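Long-range contact in transcriptional regulator (Streptococcus dysgalactiae, PDB 4YV9), which binds short hydrophobic peptide pheromones and DNA as a quorum-sensing transcriptional regulator, captured here with a cyclic peptide inhibitor: residues T225-Y233 with D246-F254. Numbering follows the deposited sequence.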
loop_
_atom_site.group_PDB
_atom_site.type_symbol
_atom_site.label_atom_id
_atom_site.label_comp_id
_atom_site.label_asym_id
_atom_site.label_seq_id
_atom_site.Cartn_x
_atom_site.Cartn_y
_atom_site.Cartn_z
ATOM N N THR B 225 0.078 -16.884 1.342
ATOM C CA THR B 225 -0.817 -18.030 1.533
ATOM C C THR B 225 -1.157 -18.679 0.200
ATOM O O THR B 225 -1.124 -19.904 0.075
ATOM C CB THR B 225 -2.107 -17.632 2.227
ATOM O OG1 THR B 225 -1.803 -17.100 3.518
ATOM C CG2 THR B 225 -3.039 -18.843 2.374
ATOM N N VAL B 226 -1.471 -17.853 -0.798
ATOM C CA VAL B 226 -1.754 -18.370 -2.135
ATOM C C VAL B 226 -0.504 -19.035 -2.707
ATOM O O VAL B 226 -0.575 -20.120 -3.282
ATOM C CB VAL B 226 -2.258 -17.244 -3.073
ATOM C CG1 VAL B 226 -2.283 -17.698 -4.521
ATOM C CG2 VAL B 226 -3.657 -16.774 -2.633
ATOM N N PHE B 227 0.649 -18.390 -2.527
ATOM C CA PHE B 227 1.919 -18.954 -2.991
ATOM C C PHE B 227 2.251 -20.273 -2.286
ATOM O O PHE B 227 2.821 -21.173 -2.893
ATOM C CB PHE B 227 3.042 -17.942 -2.791
ATOM C CG PHE B 227 4.364 -18.366 -3.375
ATOM C CD1 PHE B 227 4.468 -18.754 -4.704
ATOM C CD2 PHE B 227 5.504 -18.363 -2.598
ATOM C CE1 PHE B 227 5.685 -19.142 -5.240
ATOM C CE2 PHE B 227 6.725 -18.750 -3.133
ATOM C CZ PHE B 227 6.809 -19.138 -4.455
ATOM N N LEU B 228 1.896 -20.397 -1.010
ATOM C CA LEU B 228 2.062 -21.681 -0.317
ATOM C C LEU B 228 1.293 -22.767 -1.069
ATOM O O LEU B 228 1.782 -23.873 -1.261
ATOM C CB LEU B 228 1.565 -21.592 1.130
ATOM C CG LEU B 228 1.611 -22.867 1.966
ATOM C CD1 LEU B 228 3.029 -23.392 2.059
ATOM C CD2 LEU B 228 1.065 -22.555 3.348
ATOM N N TYR B 229 0.092 -22.422 -1.520
ATOM C CA TYR B 229 -0.762 -23.404 -2.178
ATOM C C TYR B 229 -0.214 -23.748 -3.557
ATOM O O TYR B 229 -0.066 -24.904 -3.895
ATOM C CB TYR B 229 -2.196 -22.890 -2.303
ATOM C CG TYR B 229 -3.129 -23.935 -2.877
ATOM C CD1 TYR B 229 -3.242 -24.115 -4.255
ATOM C CD2 TYR B 229 -3.892 -24.743 -2.047
ATOM C CE1 TYR B 229 -4.087 -25.061 -4.787
ATOM C CE2 TYR B 229 -4.743 -25.690 -2.574
ATOM C CZ TYR B 229 -4.830 -25.845 -3.945
ATOM O OH TYR B 229 -5.667 -26.791 -4.474
ATOM N N VAL B 230 0.108 -22.714 -4.324
ATOM C CA VAL B 230 0.448 -22.847 -5.731
ATOM C C VAL B 230 1.791 -23.537 -5.907
ATOM O O VAL B 230 1.963 -24.402 -6.774
ATOM C CB VAL B 230 0.475 -21.450 -6.401
ATOM C CG1 VAL B 230 1.100 -21.523 -7.788
ATOM C CG2 VAL B 230 -0.944 -20.860 -6.451
ATOM N N HIS B 231 2.745 -23.150 -5.068
ATOM C CA HIS B 231 4.056 -23.777 -5.066
ATOM C C HIS B 231 3.937 -25.246 -4.640
ATOM O O HIS B 231 4.600 -26.117 -5.196
ATOM C CB HIS B 231 5.002 -23.005 -4.141
ATOM C CG HIS B 231 6.426 -23.451 -4.221
ATOM N ND1 HIS B 231 7.336 -23.218 -3.213
ATOM C CD2 HIS B 231 7.102 -24.114 -5.189
ATOM C CE1 HIS B 231 8.508 -23.726 -3.552
ATOM N NE2 HIS B 231 8.393 -24.272 -4.749
ATOM N N GLY B 232 3.076 -25.517 -3.662
ATOM C CA GLY B 232 2.815 -26.887 -3.253
ATOM C C GLY B 232 2.276 -27.670 -4.432
ATOM O O GLY B 232 2.631 -28.835 -4.644
ATOM N N TYR B 233 1.427 -27.008 -5.213
ATOM C CA TYR B 233 0.836 -27.599 -6.414
ATOM C C TYR B 233 1.920 -27.914 -7.446
ATOM O O TYR B 233 1.911 -28.978 -8.076
ATOM C CB TYR B 233 -0.223 -26.648 -6.980
ATOM C CG TYR B 233 -0.859 -27.049 -8.295
ATOM C CD1 TYR B 233 -1.325 -28.341 -8.512
ATOM C CD2 TYR B 233 -1.029 -26.110 -9.310
ATOM C CE1 TYR B 233 -1.921 -28.693 -9.715
ATOM C CE2 TYR B 233 -1.626 -26.449 -10.508
ATOM C CZ TYR B 233 -2.064 -27.739 -10.708
ATOM O OH TYR B 233 -2.649 -28.066 -11.907
ATOM N N ASP B 246 1.670 -28.744 1.938
ATOM C CA ASP B 246 1.651 -27.293 1.742
ATOM C C ASP B 246 0.258 -26.791 1.358
ATOM O O ASP B 246 -0.223 -25.794 1.908
ATOM C CB ASP B 246 2.666 -26.882 0.684
ATOM C CG ASP B 246 4.098 -27.098 1.142
ATOM O OD1 ASP B 246 4.307 -27.384 2.344
ATOM O OD2 ASP B 246 5.011 -26.968 0.302
HETATM N N MSE B 247 -0.399 -27.494 0.436
HETATM C CA MSE B 247 -1.725 -27.083 -0.013
HETATM C C MSE B 247 -2.735 -27.181 1.126
HETATM O O MSE B 247 -3.581 -26.291 1.291
HETATM C CB MSE B 247 -2.180 -27.927 -1.211
HETATM C CG MSE B 247 -1.399 -27.642 -2.493
HETATM SE SE MSE B 247 -1.551 -29.058 -3.852
HETATM C CE MSE B 247 -2.917 -28.275 -4.973
ATOM N N ARG B 248 -2.658 -28.256 1.912
ATOM C CA ARG B 248 -3.581 -28.407 3.040
ATOM C C ARG B 248 -3.352 -27.321 4.107
ATOM O O ARG B 248 -4.300 -26.857 4.729
ATOM C CB ARG B 248 -3.461 -29.799 3.655
ATOM C CG ARG B 248 -4.355 -30.821 2.963
ATOM C CD ARG B 248 -4.148 -32.226 3.515
ATOM N NE ARG B 248 -2.731 -32.581 3.518
ATOM C CZ ARG B 248 -2.270 -33.823 3.424
ATOM N NH1 ARG B 248 -3.114 -34.845 3.324
ATOM N NH2 ARG B 248 -0.963 -34.040 3.432
ATOM N N GLN B 249 -2.096 -26.920 4.310
ATOM C CA GLN B 249 -1.788 -25.821 5.233
ATOM C C GLN B 249 -2.399 -24.499 4.762
ATOM O O GLN B 249 -2.973 -23.744 5.556
ATOM C CB GLN B 249 -0.269 -25.672 5.399
ATOM C CG GLN B 249 0.369 -26.835 6.169
ATOM C CD GLN B 249 1.879 -26.772 6.148
ATOM O OE1 GLN B 249 2.450 -25.837 5.607
ATOM N NE2 GLN B 249 2.531 -27.763 6.739
ATOM N N ALA B 250 -2.290 -24.226 3.467
ATOM C CA ALA B 250 -2.886 -23.013 2.909
ATOM C C ALA B 250 -4.390 -23.015 3.117
ATOM O O ALA B 250 -4.961 -21.986 3.463
ATOM C CB ALA B 250 -2.554 -22.870 1.430
ATOM N N LEU B 251 -5.029 -24.172 2.927
ATOM C CA LEU B 251 -6.473 -24.276 3.126
ATOM C C LEU B 251 -6.830 -23.917 4.562
ATOM O O LEU B 251 -7.784 -23.173 4.806
ATOM C CB LEU B 251 -6.990 -25.692 2.799
ATOM C CG LEU B 251 -6.980 -26.141 1.336
ATOM C CD1 LEU B 251 -7.499 -27.586 1.164
ATOM C CD2 LEU B 251 -7.772 -25.174 0.476
ATOM N N GLN B 252 -6.071 -24.474 5.504
ATOM C CA GLN B 252 -6.265 -24.202 6.929
ATOM C C GLN B 252 -6.174 -22.704 7.234
ATOM O O GLN B 252 -6.949 -22.178 8.041
ATOM C CB GLN B 252 -5.225 -24.946 7.776
ATOM C CG GLN B 252 -5.367 -26.463 7.810
ATOM C CD GLN B 252 -4.289 -27.124 8.668
ATOM O OE1 GLN B 252 -4.170 -26.845 9.865
ATOM N NE2 GLN B 252 -3.496 -27.999 8.055
ATOM N N ILE B 253 -5.228 -22.023 6.593
ATOM C CA ILE B 253 -5.070 -20.576 6.794
ATOM C C ILE B 253 -6.361 -19.833 6.390
ATOM O O ILE B 253 -6.919 -19.078 7.184
ATOM C CB ILE B 253 -3.853 -20.030 6.002
ATOM C CG1 ILE B 253 -2.565 -20.612 6.585
ATOM C CG2 ILE B 253 -3.802 -18.508 6.063
ATOM C CD1 ILE B 253 -1.308 -20.237 5.844
ATOM N N PHE B 254 -6.840 -20.057 5.167
ATOM C CA PHE B 254 -8.115 -19.478 4.722
ATOM C C PHE B 254 -9.227 -19.773 5.733
ATOM O O PHE B 254 -10.009 -18.893 6.096
ATOM C CB PHE B 254 -8.532 -20.031 3.352
ATOM C CG PHE B 254 -7.653 -19.608 2.210
ATOM C CD1 PHE B 254 -7.195 -18.300 2.100
ATOM C CD2 PHE B 254 -7.298 -20.521 1.228
ATOM C CE1 PHE B 254 -6.393 -17.915 1.029
ATOM C CE2 PHE B 254 -6.491 -20.147 0.166
ATOM C CZ PHE B 254 -6.039 -18.842 0.062
HETATM O O HOH W 1 4.714 -24.451 -1.205
#
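Tyr229 meets selenomethionine Met247 along one face of its ring. CG of Met247 makes a CH-pi contact 3.9 Å from the ring centroid, close to the normal. SE of Met247 lies above the same face of Tyr229, 4.8 Å from the ring centroid, a longer Met-aromatic contact. Because the Met247 chain bends at its third torsion (99°), CE folds back over the phenol end and also reaches CB of Tyr233. Ala250 CB comes to the edge of the Tyr229 ring. A second CH-pi contact lies further along: with its methyl swung trans to the amide nitrogen, Thr225 lays CG2 over the face of the Phe254 ring, displaced from its centre toward CE1 and CZ, while Val226 CG2 approaches that ring's edge.

Leu228 makes a knob-into-hole contact with Asp246, Gln249, Ala250 and Ile253, its CD2 4.1 Å from Ala250 CB. Gly232 lets the backbones close in, its CA 3.9 Å from Asp246 CB.

The polar link is one water, donating to Leu228 O (3.0 Å) and Asp246 OD2 (2.9 Å); that carboxylate oxygen also forms a salt bridge with Lys235. Helix 260-273 packs against Tyr229 and Phe254 through Tyr266, Leu257 of the second subunit touches Thr225 and Ile253, and Val226 packs on a modified side chain of the bound peptide.

Segments 225-233 and 246-254 approach to 7.7 Å between axes at 157°; the consecutive helices carrying them, 221-236 and 242-256, form an antiparallel hairpin beside the peptide site, consistent with the TPR-like repeat domain of Rgg regulators.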